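Local coordinates for putative phosphomannomutase (Thermus thermophilus, PDB 1TUO), which probably works as a magnesium-dependent phosphosugar mutase, shifting a phosphoryl group between positions on a sugar, though its exact substrate is uncertain, at residues T107-Y115 with P215-E223; H268-L276 with A292-L300. All coordinates share one frame; numbering follows the deposited sequence.

Contact 1: T107-Y115 with P215-E223; sequences TASHNPPQY and PLFHGVNPE
P113 packs against 215-223, its ring carbons meeting different neighbours. Its CB lies 3.8 Å from L216 CD2, a methyl that comes back to the contact although the L216 side chain sets off away from it. P113 CG arrives at the edge of the F217 ring, in its plane, 3.9 Å from F217 CD1. P222 takes one face of the same ring, with CG over its centre, so two prolines from different segments pack on the phenyl group in different ways. N221 crosses P113 at about a right angle. With N221 CG beside the backbone N (chi1 -74°), its amide lies against P112 and P113, ND2 reaching 3.5 Å from P113 CD. P222 CD also rests 3.4 Å from N111 O.

H110 and E223 run side by side, pointing the same way, with ring and carboxylate planes 59° apart. They do not bond: H110 ND1 stays 3.9 Å from E223 CD, and this nitrogen is buried without a partner in the model. The backbones approach more closely, H110 CA making a CA-H...O contact with P222 O at 3.4 Å. No direct hydrogen bond joins the segments; instead, a water donates to both P113 O and P215 O, and another lies between H110 O and E223 OE1.

R58 bonds to the carbonyls of S109, N111, P112 and Y115, while S109 OG bonds to D251 and D249. The T-A-S-H-N-P sequence matches the phosphoserine loop of the phosphohexose mutases, in which S109 would probably carry the transferred phosphoryl group; here that loop of domain I packs on a loop of domain II.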
ATOM      1  N   THR A 107       9.295  -5.180   7.682  1.00 15.66           N
ATOM      2  CA  THR A 107       9.286  -4.072   6.746  1.00 14.53           C
ATOM      3  C   THR A 107       8.883  -2.782   7.441  1.00 15.21           C
ATOM      4  O   THR A 107       8.286  -2.808   8.518  1.00 15.30           O
ATOM      5  CB  THR A 107       8.283  -4.332   5.584  1.00 14.83           C
ATOM      6  OG1 THR A 107       8.403  -3.300   4.600  1.00 15.32           O
ATOM      7  CG2 THR A 107       6.846  -4.337   6.102  1.00 15.26           C
ATOM      8  N   ALA A 108       9.248  -1.665   6.818  1.00 14.50           N
ATOM      9  CA  ALA A 108       8.886  -0.338   7.291  1.00 17.09           C
ATOM     10  C   ALA A 108       8.277   0.355   6.068  1.00 17.75           C
ATOM     11  O   ALA A 108       8.239   1.584   5.963  1.00 18.40           O
ATOM     12  CB  ALA A 108      10.104   0.423   7.805  1.00 18.22           C
ATOM     13  N   SER A 109       7.831  -0.478   5.127  1.00 18.58           N
ATOM     14  CA  SER A 109       7.138  -0.031   3.924  1.00 18.07           C
ATOM     15  C   SER A 109       7.782   1.113   3.138  1.00 19.64           C
ATOM     16  O   SER A 109       8.810   0.930   2.497  1.00 19.65           O
ATOM     17  CB  SER A 109       5.695   0.333   4.320  1.00 20.41           C
ATOM     18  OG  SER A 109       4.858   0.579   3.200  1.00 20.57           O
ATOM     19  N   HIS A 110       7.173   2.290   3.200  1.00 19.29           N
ATOM     20  CA  HIS A 110       7.654   3.458   2.459  1.00 21.99           C
ATOM     21  C   HIS A 110       8.499   4.424   3.287  1.00 21.02           C
ATOM     22  O   HIS A 110       8.873   5.491   2.804  1.00 21.94           O
ATOM     23  CB  HIS A 110       6.450   4.211   1.909  1.00 25.02           C
ATOM     24  CG  HIS A 110       5.554   4.748   2.979  1.00 29.56           C
ATOM     25  ND1 HIS A 110       5.709   6.007   3.517  1.00 31.87           N
ATOM     26  CD2 HIS A 110       4.540   4.168   3.664  1.00 32.72           C
ATOM     27  CE1 HIS A 110       4.830   6.180   4.488  1.00 33.68           C
ATOM     28  NE2 HIS A 110       4.109   5.078   4.597  1.00 34.06           N
ATOM     29  N   ASN A 111       8.804   4.058   4.525  1.00 20.17           N
ATOM     30  CA  ASN A 111       9.583   4.931   5.396  1.00 21.14           C
ATOM     31  C   ASN A 111      11.067   5.023   5.068  1.00 19.54           C
ATOM     32  O   ASN A 111      11.607   4.206   4.327  1.00 18.81           O
ATOM     33  CB  ASN A 111       9.408   4.492   6.846  1.00 22.57           C
ATOM     34  CG  ASN A 111       8.022   4.780   7.368  1.00 26.88           C
ATOM     35  OD1 ASN A 111       7.549   5.918   7.303  1.00 31.72           O
ATOM     36  ND2 ASN A 111       7.359   3.758   7.891  1.00 29.37           N
ATOM     37  N   PRO A 112      11.748   6.043   5.618  1.00 20.45           N
ATOM     38  CA  PRO A 112      13.178   6.218   5.370  1.00 20.31           C
ATOM     39  C   PRO A 112      13.943   4.935   5.707  1.00 19.56           C
ATOM     40  O   PRO A 112      13.507   4.143   6.546  1.00 19.84           O
ATOM     41  CB  PRO A 112      13.539   7.389   6.278  1.00 21.02           C
ATOM     42  CG  PRO A 112      12.286   8.229   6.226  1.00 20.36           C
ATOM     43  CD  PRO A 112      11.202   7.174   6.390  1.00 20.60           C
ATOM     44  N   PRO A 113      15.109   4.735   5.078  1.00 19.71           N
ATOM     45  CA  PRO A 113      15.991   3.574   5.240  1.00 19.98           C
ATOM     46  C   PRO A 113      16.331   3.107   6.656  1.00 17.92           C
ATOM     47  O   PRO A 113      16.479   1.907   6.893  1.00 18.43           O
ATOM     48  CB  PRO A 113      17.251   3.991   4.482  1.00 21.17           C
ATOM     49  CG  PRO A 113      16.744   4.899   3.441  1.00 20.86           C
ATOM     50  CD  PRO A 113      15.719   5.722   4.167  1.00 20.88           C
ATOM     51  N   GLN A 114      16.472   4.045   7.585  1.00 18.46           N
ATOM     52  CA  GLN A 114      16.845   3.687   8.949  1.00 18.77           C
ATOM     53  C   GLN A 114      15.761   2.968   9.746  1.00 18.65           C
ATOM     54  O   GLN A 114      16.039   2.443  10.820  1.00 16.40           O
ATOM     55  CB  GLN A 114      17.296   4.929   9.737  1.00 20.43           C
ATOM     56  CG  GLN A 114      16.216   5.979   9.931  1.00 22.25           C
ATOM     57  CD  GLN A 114      16.177   6.990   8.804  1.00 23.04           C
ATOM     58  OE1 GLN A 114      16.437   6.658   7.648  1.00 25.12           O
ATOM     59  NE2 GLN A 114      15.840   8.234   9.137  1.00 25.68           N
ATOM     60  N   TYR A 115      14.538   2.933   9.222  1.00 16.66           N
ATOM     61  CA  TYR A 115      13.443   2.275   9.930  1.00 17.33           C
ATOM     62  C   TYR A 115      13.181   0.840   9.518  1.00 15.48           C
ATOM     63  O   TYR A 115      13.412   0.450   8.380  1.00 17.33           O
ATOM     64  CB  TYR A 115      12.125   3.030   9.735  1.00 19.03           C
ATOM     65  CG  TYR A 115      12.103   4.410  10.326  1.00 22.39           C
ATOM     66  CD1 TYR A 115      12.489   5.517   9.571  1.00 23.47           C
ATOM     67  CD2 TYR A 115      11.695   4.615  11.644  1.00 23.16           C
ATOM     68  CE1 TYR A 115      12.466   6.797  10.117  1.00 24.80           C
ATOM     69  CE2 TYR A 115      11.670   5.887  12.199  1.00 25.70           C
ATOM     70  CZ  TYR A 115      12.055   6.972  11.431  1.00 26.47           C
ATOM     71  OH  TYR A 115      12.028   8.234  11.980  1.00 29.95           O
ATOM     72  N   PRO A 215      19.519  -1.319   0.470  1.00 22.62           N
ATOM     73  CA  PRO A 215      19.007  -0.878   1.772  1.00 22.39           C
ATOM     74  C   PRO A 215      18.850   0.629   1.935  1.00 22.47           C
ATOM     75  O   PRO A 215      18.169   1.085   2.853  1.00 22.72           O
ATOM     76  CB  PRO A 215      20.002  -1.487   2.767  1.00 22.52           C
ATOM     77  CG  PRO A 215      21.256  -1.603   1.976  1.00 22.72           C
ATOM     78  CD  PRO A 215      20.768  -2.083   0.630  1.00 21.94           C
ATOM     79  N   LEU A 216      19.478   1.404   1.054  1.00 21.51           N
ATOM     80  CA  LEU A 216      19.348   2.853   1.113  1.00 23.18           C
ATOM     81  C   LEU A 216      18.450   3.319  -0.033  1.00 22.24           C
ATOM     82  O   LEU A 216      18.279   4.516  -0.264  1.00 22.99           O
ATOM     83  CB  LEU A 216      20.718   3.529   1.022  1.00 24.52           C
ATOM     84  CG  LEU A 216      21.626   3.348   2.247  1.00 26.93           C
ATOM     85  CD1 LEU A 216      22.938   4.082   2.015  1.00 27.17           C
ATOM     86  CD2 LEU A 216      20.938   3.884   3.494  1.00 28.81           C
ATOM     87  N   PHE A 217      17.879   2.344  -0.736  1.00 22.29           N
ATOM     88  CA  PHE A 217      16.959   2.574  -1.850  1.00 21.57           C
ATOM     89  C   PHE A 217      17.502   3.588  -2.869  1.00 23.72           C
ATOM     90  O   PHE A 217      16.815   4.495  -3.315  1.00 23.71           O
ATOM     91  CB  PHE A 217      15.622   3.063  -1.288  1.00 21.47           C
ATOM     92  CG  PHE A 217      15.055   2.056  -0.322  1.00 19.12           C
ATOM     93  CD1 PHE A 217      15.306   2.188   1.036  1.00 18.38           C
ATOM     94  CD2 PHE A 217      14.294   0.996  -0.795  1.00 20.24           C
ATOM     95  CE1 PHE A 217      14.800   1.251   1.928  1.00 21.22           C
ATOM     96  CE2 PHE A 217      13.788   0.060   0.108  1.00 20.54           C
ATOM     97  CZ  PHE A 217      14.036   0.183   1.469  1.00 19.88           C
ATOM     98  N   HIS A 218      18.793   3.420  -3.209  1.00 24.04           N
ATOM     99  CA  HIS A 218      19.419   4.279  -4.226  1.00 25.16           C
ATOM    100  C   HIS A 218      19.374   5.782  -3.899  1.00 24.27           C
ATOM    101  O   HIS A 218      19.364   6.630  -4.786  1.00 26.48           O
ATOM    102  CB  HIS A 218      18.753   4.023  -5.583  1.00 25.95           C
ATOM    103  CG  HIS A 218      18.924   2.581  -5.991  1.00 28.72           C
ATOM    104  ND1 HIS A 218      20.070   2.083  -6.522  1.00 31.18           N
ATOM    105  CD2 HIS A 218      17.984   1.549  -5.912  1.00 29.89           C
ATOM    106  CE1 HIS A 218      19.825   0.774  -6.741  1.00 31.03           C
ATOM    107  NE2 HIS A 218      18.586   0.428  -6.385  1.00 29.65           N
ATOM    108  N   GLY A 219      19.312   6.115  -2.591  1.00 24.42           N
ATOM    109  CA  GLY A 219      19.499   7.517  -2.192  1.00 25.10           C
ATOM    110  C   GLY A 219      18.171   8.271  -2.006  1.00 25.59           C
ATOM    111  O   GLY A 219      18.123   9.466  -1.745  1.00 25.51           O
ATOM    112  N   VAL A 220      17.023   7.613  -2.108  1.00 24.03           N
ATOM    113  CA  VAL A 220      15.753   8.299  -1.883  1.00 23.37           C
ATOM    114  C   VAL A 220      14.945   7.485  -0.885  1.00 21.79           C
ATOM    115  O   VAL A 220      15.373   6.409  -0.469  1.00 22.16           O
ATOM    116  CB  VAL A 220      14.917   8.412  -3.185  1.00 22.44           C
ATOM    117  CG1 VAL A 220      15.676   9.207  -4.228  1.00 24.05           C
ATOM    118  CG2 VAL A 220      14.591   7.021  -3.722  1.00 23.79           C
ATOM    119  N   ASN A 221      13.792   8.010  -0.478  1.00 20.59           N
ATOM    120  CA  ASN A 221      12.918   7.261   0.421  1.00 20.27           C
ATOM    121  C   ASN A 221      12.077   6.431  -0.539  1.00 19.07           C
ATOM    122  O   ASN A 221      11.662   6.928  -1.587  1.00 17.58           O
ATOM    123  CB  ASN A 221      12.006   8.187   1.222  1.00 20.13           C
ATOM    124  CG  ASN A 221      12.742   8.934   2.315  1.00 23.34           C
ATOM    125  OD1 ASN A 221      12.293   9.991   2.763  1.00 27.01           O
ATOM    126  ND2 ASN A 221      13.863   8.386   2.762  1.00 21.23           N
ATOM    127  N   PRO A 222      11.826   5.156  -0.203  1.00 18.76           N
ATOM    128  CA  PRO A 222      11.027   4.280  -1.068  1.00 19.56           C
ATOM    129  C   PRO A 222       9.536   4.602  -1.012  1.00 20.10           C
ATOM    130  O   PRO A 222       8.705   3.735  -0.737  1.00 19.11           O
ATOM    131  CB  PRO A 222      11.354   2.887  -0.537  1.00 19.60           C
ATOM    132  CG  PRO A 222      11.504   3.126   0.928  1.00 18.76           C
ATOM    133  CD  PRO A 222      12.312   4.428   0.983  1.00 17.50           C
ATOM    134  N   GLU A 223       9.213   5.864  -1.263  1.00 18.94           N
ATOM    135  CA  GLU A 223       7.831   6.332  -1.271  1.00 19.34           C
ATOM    136  C   GLU A 223       7.657   6.928  -2.668  1.00 19.35           C
ATOM    137  O   GLU A 223       8.287   7.933  -3.002  1.00 18.23           O
ATOM    138  CB  GLU A 223       7.626   7.408  -0.196  1.00 20.17           C
ATOM    139  CG  GLU A 223       6.166   7.752   0.060  1.00 24.40           C
ATOM    140  CD  GLU A 223       5.983   8.932   1.006  1.00 28.35           C
ATOM    141  OE1 GLU A 223       6.943   9.298   1.716  1.00 29.19           O
ATOM    142  OE2 GLU A 223       4.866   9.487   1.044  1.00 29.91           O
TER
HETATM  143  O   HOH W   1       9.082   8.143   3.309  1.00 29.50           O
HETATM  144  O   HOH W   2      17.332  -0.258   5.114  1.00 18.13           O

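Contact 2: H268-L276 with A292-L300; sequences HQVLTTLAL and AVTWLLDRL
Helices 267-280 and 296-304 flank strand 286-290 in sequence, an alpha-beta-alpha unit of domain III, and this contact packs the two helices together. Their short segments run nearly parallel, 10.1 Å apart at a crossing angle of -15°. At the start of the pair, the H268 ring reaches to the chain leading into the second helix. T294 N donates to H268 ND1 at 3.0 Å, coming in 30° out of the ring plane, while V293 CA sits at the ring edge. H268 CE1 lies 3.3 Å from A292 O, a buried carbonyl without a hydrogen-bond partner in the model.

One turn on, T272 and T294 reach toward each other tip to tip, with T272 CG2 3.7 Å from T294 CG2. The chi1 of 57° in T272 turns OG1 back to H268 O, leaving the methyl to face the neighbour. T294 OG1 caps the second helix by accepting from L296 N, and also bonds to E444.

Beside and beyond the threonines the packing is aliphatic. L271 crosses V293 and L297 at about right angles, its CD2 3.6 Å from V293 CG1. A275 CB receives L297 CD1 at 3.8 Å, and L300 CD2 lies 4.0 Å from L276 CB. F370 and L376 of helix 366-377 touch T272 and L276.

Because H268 ND1 accepts a hydrogen bond from T294 N, ND1 is probably without a proton, which would leave any ring proton on NE2. The one direct hydrogen bond between the segments ties the H268 ring to the chain just before the second helix, and apolar packing carries the rest.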
ATOM      1  N   HIS A 268      -5.135   9.363  -5.987  1.00 19.55           N
ATOM      2  CA  HIS A 268      -6.548   9.679  -6.183  1.00 19.99           C
ATOM      3  C   HIS A 268      -6.914   9.383  -7.630  1.00 18.57           C
ATOM      4  O   HIS A 268      -7.996   8.870  -7.919  1.00 20.74           O
ATOM      5  CB  HIS A 268      -6.798  11.155  -5.874  1.00 20.43           C
ATOM      6  CG  HIS A 268      -6.326  11.568  -4.513  1.00 22.68           C
ATOM      7  ND1 HIS A 268      -7.024  11.272  -3.361  1.00 22.09           N
ATOM      8  CD2 HIS A 268      -5.202  12.212  -4.120  1.00 22.44           C
ATOM      9  CE1 HIS A 268      -6.347  11.717  -2.315  1.00 25.10           C
ATOM     10  NE2 HIS A 268      -5.238  12.290  -2.748  1.00 25.09           N
ATOM     11  N   GLN A 269      -5.997   9.712  -8.533  1.00 19.45           N
ATOM     12  CA  GLN A 269      -6.215   9.468  -9.948  1.00 18.33           C
ATOM     13  C   GLN A 269      -6.184   7.968 -10.208  1.00 19.00           C
ATOM     14  O   GLN A 269      -7.016   7.440 -10.942  1.00 19.44           O
ATOM     15  CB  GLN A 269      -5.149  10.182 -10.775  1.00 18.99           C
ATOM     16  CG  GLN A 269      -5.278  11.709 -10.717  1.00 19.84           C
ATOM     17  CD  GLN A 269      -4.125  12.425 -11.396  1.00 19.64           C
ATOM     18  OE1 GLN A 269      -3.016  12.474 -10.867  1.00 21.51           O
ATOM     19  NE2 GLN A 269      -4.381  12.982 -12.574  1.00 21.72           N
ATOM     20  N   VAL A 270      -5.237   7.273  -9.592  1.00 17.90           N
ATOM     21  CA  VAL A 270      -5.157   5.830  -9.783  1.00 17.45           C
ATOM     22  C   VAL A 270      -6.400   5.141  -9.249  1.00 16.56           C
ATOM     23  O   VAL A 270      -7.009   4.317  -9.934  1.00 16.77           O
ATOM     24  CB  VAL A 270      -3.933   5.233  -9.070  1.00 18.07           C
ATOM     25  CG1 VAL A 270      -4.067   3.707  -8.969  1.00 19.56           C
ATOM     26  CG2 VAL A 270      -2.678   5.602  -9.823  1.00 20.07           C
ATOM     27  N   LEU A 271      -6.777   5.481  -8.020  1.00 17.31           N
ATOM     28  CA  LEU A 271      -7.935   4.858  -7.392  1.00 17.68           C
ATOM     29  C   LEU A 271      -9.229   5.067  -8.167  1.00 18.16           C
ATOM     30  O   LEU A 271      -9.969   4.113  -8.412  1.00 17.87           O
ATOM     31  CB  LEU A 271      -8.110   5.378  -5.963  1.00 18.00           C
ATOM     32  CG  LEU A 271      -9.303   4.803  -5.202  1.00 19.02           C
ATOM     33  CD1 LEU A 271      -9.175   3.285  -5.063  1.00 19.12           C
ATOM     34  CD2 LEU A 271      -9.372   5.468  -3.829  1.00 21.27           C
ATOM     35  N   THR A 272      -9.509   6.307  -8.555  1.00 17.41           N
ATOM     36  CA  THR A 272     -10.740   6.580  -9.293  1.00 18.30           C
ATOM     37  C   THR A 272     -10.728   5.981 -10.697  1.00 18.66           C
ATOM     38  O   THR A 272     -11.759   5.502 -11.179  1.00 19.58           O
ATOM     39  CB  THR A 272     -11.023   8.101  -9.381  1.00 18.30           C
ATOM     40  OG1 THR A 272      -9.919   8.772  -9.999  1.00 18.11           O
ATOM     41  CG2 THR A 272     -11.246   8.666  -7.991  1.00 19.61           C
ATOM     42  N   THR A 273      -9.572   6.004 -11.352  1.00 18.37           N
ATOM     43  CA  THR A 273      -9.456   5.440 -12.695  1.00 19.66           C
ATOM     44  C   THR A 273      -9.734   3.937 -12.627  1.00 20.33           C
ATOM     45  O   THR A 273     -10.460   3.397 -13.458  1.00 20.04           O
ATOM     46  CB  THR A 273      -8.044   5.669 -13.290  1.00 20.68           C
ATOM     47  OG1 THR A 273      -7.828   7.076 -13.489  1.00 21.69           O
ATOM     48  CG2 THR A 273      -7.904   4.954 -14.628  1.00 21.66           C
ATOM     49  N   LEU A 274      -9.170   3.266 -11.625  1.00 19.85           N
ATOM     50  CA  LEU A 274      -9.384   1.828 -11.481  1.00 19.63           C
ATOM     51  C   LEU A 274     -10.796   1.522 -10.993  1.00 20.01           C
ATOM     52  O   LEU A 274     -11.369   0.490 -11.337  1.00 20.18           O
ATOM     53  CB  LEU A 274      -8.343   1.215 -10.530  1.00 18.71           C
ATOM     54  CG  LEU A 274      -6.926   1.121 -11.112  1.00 17.46           C
ATOM     55  CD1 LEU A 274      -6.009   0.417 -10.113  1.00 20.34           C
ATOM     56  CD2 LEU A 274      -6.946   0.354 -12.441  1.00 20.74           C
ATOM     57  N   ALA A 275     -11.375   2.417 -10.198  1.00 19.41           N
ATOM     58  CA  ALA A 275     -12.734   2.185  -9.725  1.00 18.73           C
ATOM     59  C   ALA A 275     -13.665   2.227 -10.933  1.00 19.59           C
ATOM     60  O   ALA A 275     -14.561   1.395 -11.069  1.00 19.59           O
ATOM     61  CB  ALA A 275     -13.149   3.252  -8.711  1.00 19.58           C
ATOM     62  N   LEU A 276     -13.435   3.191 -11.818  1.00 18.81           N
ATOM     63  CA  LEU A 276     -14.264   3.334 -13.011  1.00 20.11           C
ATOM     64  C   LEU A 276     -14.118   2.120 -13.917  1.00 20.36           C
ATOM     65  O   LEU A 276     -15.105   1.568 -14.388  1.00 21.84           O
ATOM     66  CB  LEU A 276     -13.870   4.588 -13.792  1.00 20.28           C
ATOM     67  CG  LEU A 276     -14.622   4.827 -15.106  1.00 20.48           C
ATOM     68  CD1 LEU A 276     -16.110   4.986 -14.824  1.00 19.76           C
ATOM     69  CD2 LEU A 276     -14.081   6.083 -15.777  1.00 21.25           C
ATOM     70  N   ALA A 292      -9.058  10.761   3.744  1.00 21.26           N
ATOM     71  CA  ALA A 292      -8.268  11.708   2.959  1.00 22.06           C
ATOM     72  C   ALA A 292      -8.313  11.473   1.452  1.00 22.71           C
ATOM     73  O   ALA A 292      -7.618  12.148   0.686  1.00 23.08           O
ATOM     74  CB  ALA A 292      -6.819  11.701   3.449  1.00 23.68           C
ATOM     75  N   VAL A 293      -9.130  10.517   1.026  1.00 22.21           N
ATOM     76  CA  VAL A 293      -9.269  10.206  -0.388  1.00 20.74           C
ATOM     77  C   VAL A 293     -10.193  11.202  -1.094  1.00 20.54           C
ATOM     78  O   VAL A 293     -11.172  11.677  -0.520  1.00 20.71           O
ATOM     79  CB  VAL A 293      -9.819   8.768  -0.582  1.00 22.01           C
ATOM     80  CG1 VAL A 293     -10.184   8.531  -2.039  1.00 20.51           C
ATOM     81  CG2 VAL A 293      -8.773   7.750  -0.128  1.00 20.89           C
ATOM     82  N   THR A 294      -9.857  11.503  -2.342  1.00 19.85           N
ATOM     83  CA  THR A 294     -10.599  12.433  -3.190  1.00 19.46           C
ATOM     84  C   THR A 294     -12.106  12.229  -3.160  1.00 21.02           C
ATOM     85  O   THR A 294     -12.581  11.092  -3.133  1.00 20.20           O
ATOM     86  CB  THR A 294     -10.160  12.304  -4.662  1.00 20.06           C
ATOM     87  OG1 THR A 294     -10.983  13.143  -5.483  1.00 20.32           O
ATOM     88  CG2 THR A 294     -10.306  10.855  -5.134  1.00 19.89           C
ATOM     89  N   TRP A 295     -12.859  13.325  -3.182  1.00 21.46           N
ATOM     90  CA  TRP A 295     -14.307  13.200  -3.191  1.00 24.51           C
ATOM     91  C   TRP A 295     -14.810  12.869  -4.591  1.00 22.68           C
ATOM     92  O   TRP A 295     -16.015  12.759  -4.807  1.00 22.23           O
ATOM     93  CB  TRP A 295     -14.988  14.473  -2.677  1.00 29.80           C
ATOM     94  CG  TRP A 295     -14.503  15.745  -3.283  1.00 35.78           C
ATOM     95  CD1 TRP A 295     -13.793  15.897  -4.441  1.00 38.01           C
ATOM     96  CD2 TRP A 295     -14.714  17.059  -2.763  1.00 40.30           C
ATOM     97  NE1 TRP A 295     -13.547  17.233  -4.674  1.00 40.86           N
ATOM     98  CE2 TRP A 295     -14.104  17.967  -3.658  1.00 41.13           C
ATOM     99  CE3 TRP A 295     -15.363  17.561  -1.627  1.00 41.56           C
ATOM    100  CZ2 TRP A 295     -14.123  19.347  -3.450  1.00 42.78           C
ATOM    101  CZ3 TRP A 295     -15.382  18.933  -1.421  1.00 43.14           C
ATOM    102  CH2 TRP A 295     -14.766  19.809  -2.329  1.00 42.92           C
ATOM    103  N   LEU A 296     -13.896  12.722  -5.548  1.00 22.40           N
ATOM    104  CA  LEU A 296     -14.319  12.367  -6.896  1.00 21.88           C
ATOM    105  C   LEU A 296     -14.833  10.931  -6.851  1.00 21.35           C
ATOM    106  O   LEU A 296     -15.667  10.539  -7.661  1.00 20.88           O
ATOM    107  CB  LEU A 296     -13.162  12.475  -7.899  1.00 22.21           C
ATOM    108  CG  LEU A 296     -13.112  13.736  -8.772  1.00 23.56           C
ATOM    109  CD1 LEU A 296     -12.668  14.930  -7.933  1.00 24.19           C
ATOM    110  CD2 LEU A 296     -12.143  13.524  -9.933  1.00 24.69           C
ATOM    111  N   LEU A 297     -14.336  10.137  -5.906  1.00 20.84           N
ATOM    112  CA  LEU A 297     -14.804   8.755  -5.817  1.00 20.84           C
ATOM    113  C   LEU A 297     -16.269   8.758  -5.383  1.00 21.40           C
ATOM    114  O   LEU A 297     -17.096   8.027  -5.943  1.00 21.55           O
ATOM    115  CB  LEU A 297     -13.964   7.945  -4.825  1.00 20.20           C
ATOM    116  CG  LEU A 297     -14.337   6.462  -4.713  1.00 22.16           C
ATOM    117  CD1 LEU A 297     -14.277   5.802  -6.088  1.00 22.17           C
ATOM    118  CD2 LEU A 297     -13.383   5.775  -3.751  1.00 22.36           C
ATOM    119  N   ASP A 298     -16.595   9.583  -4.388  1.00 20.87           N
ATOM    120  CA  ASP A 298     -17.972   9.686  -3.901  1.00 23.01           C
ATOM    121  C   ASP A 298     -18.878  10.117  -5.052  1.00 21.76           C
ATOM    122  O   ASP A 298     -19.953   9.548  -5.257  1.00 22.06           O
ATOM    123  CB  ASP A 298     -18.088  10.731  -2.782  1.00 24.42           C
ATOM    124  CG  ASP A 298     -17.106  10.499  -1.655  1.00 27.69           C
ATOM    125  OD1 ASP A 298     -17.555  10.364  -0.499  1.00 27.25           O
ATOM    126  OD2 ASP A 298     -15.888  10.462  -1.923  1.00 28.88           O
ATOM    127  N   ARG A 299     -18.436  11.128  -5.798  1.00 21.99           N
ATOM    128  CA  ARG A 299     -19.208  11.642  -6.929  1.00 22.71           C
ATOM    129  C   ARG A 299     -19.374  10.580  -8.012  1.00 23.05           C
ATOM    130  O   ARG A 299     -20.458  10.427  -8.577  1.00 22.71           O
ATOM    131  CB  ARG A 299     -18.532  12.896  -7.514  1.00 24.62           C
ATOM    132  CG  ARG A 299     -19.218  13.484  -8.761  1.00 26.30           C
ATOM    133  CD  ARG A 299     -20.671  13.877  -8.501  1.00 29.72           C
ATOM    134  NE  ARG A 299     -20.801  15.074  -7.670  1.00 32.50           N
ATOM    135  CZ  ARG A 299     -20.616  16.319  -8.100  1.00 33.28           C
ATOM    136  NH1 ARG A 299     -20.288  16.553  -9.367  1.00 33.20           N
ATOM    137  NH2 ARG A 299     -20.765  17.339  -7.261  1.00 33.02           N
ATOM    138  N   LEU A 300     -18.307   9.835  -8.297  1.00 23.33           N
ATOM    139  CA  LEU A 300     -18.389   8.796  -9.319  1.00 24.72           C
ATOM    140  C   LEU A 300     -19.451   7.777  -8.907  1.00 24.81           C
ATOM    141  O   LEU A 300     -20.252   7.325  -9.731  1.00 24.99           O
ATOM    142  CB  LEU A 300     -17.034   8.101  -9.489  1.00 25.40           C
ATOM    143  CG  LEU A 300     -16.884   7.151 -10.680  1.00 27.34           C
ATOM    144  CD1 LEU A 300     -16.973   7.940 -11.987  1.00 26.39           C
ATOM    145  CD2 LEU A 300     -15.542   6.428 -10.597  1.00 28.09           C
TER

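Overall arrangement
The two contacts come in series along the chain, contact 1 closing before contact 2 opens, and lie on opposite sides of the molecule's centre. Their centres are 27 Å apart and their nearest atoms about 11 Å, so they do not touch. Contact 1 joins different domains: the loop between strands 102-106 and 115-122 of domain I meets the loop after strand 206-209 of domain II. Contact 2 stays within domain III, packing the helices that precede and follow strand 286-290 in the chain. One therefore belongs to the interface beside the probable phosphoserine loop, while the other is buried packing within domain III that also borders the C-terminal sheet through E444.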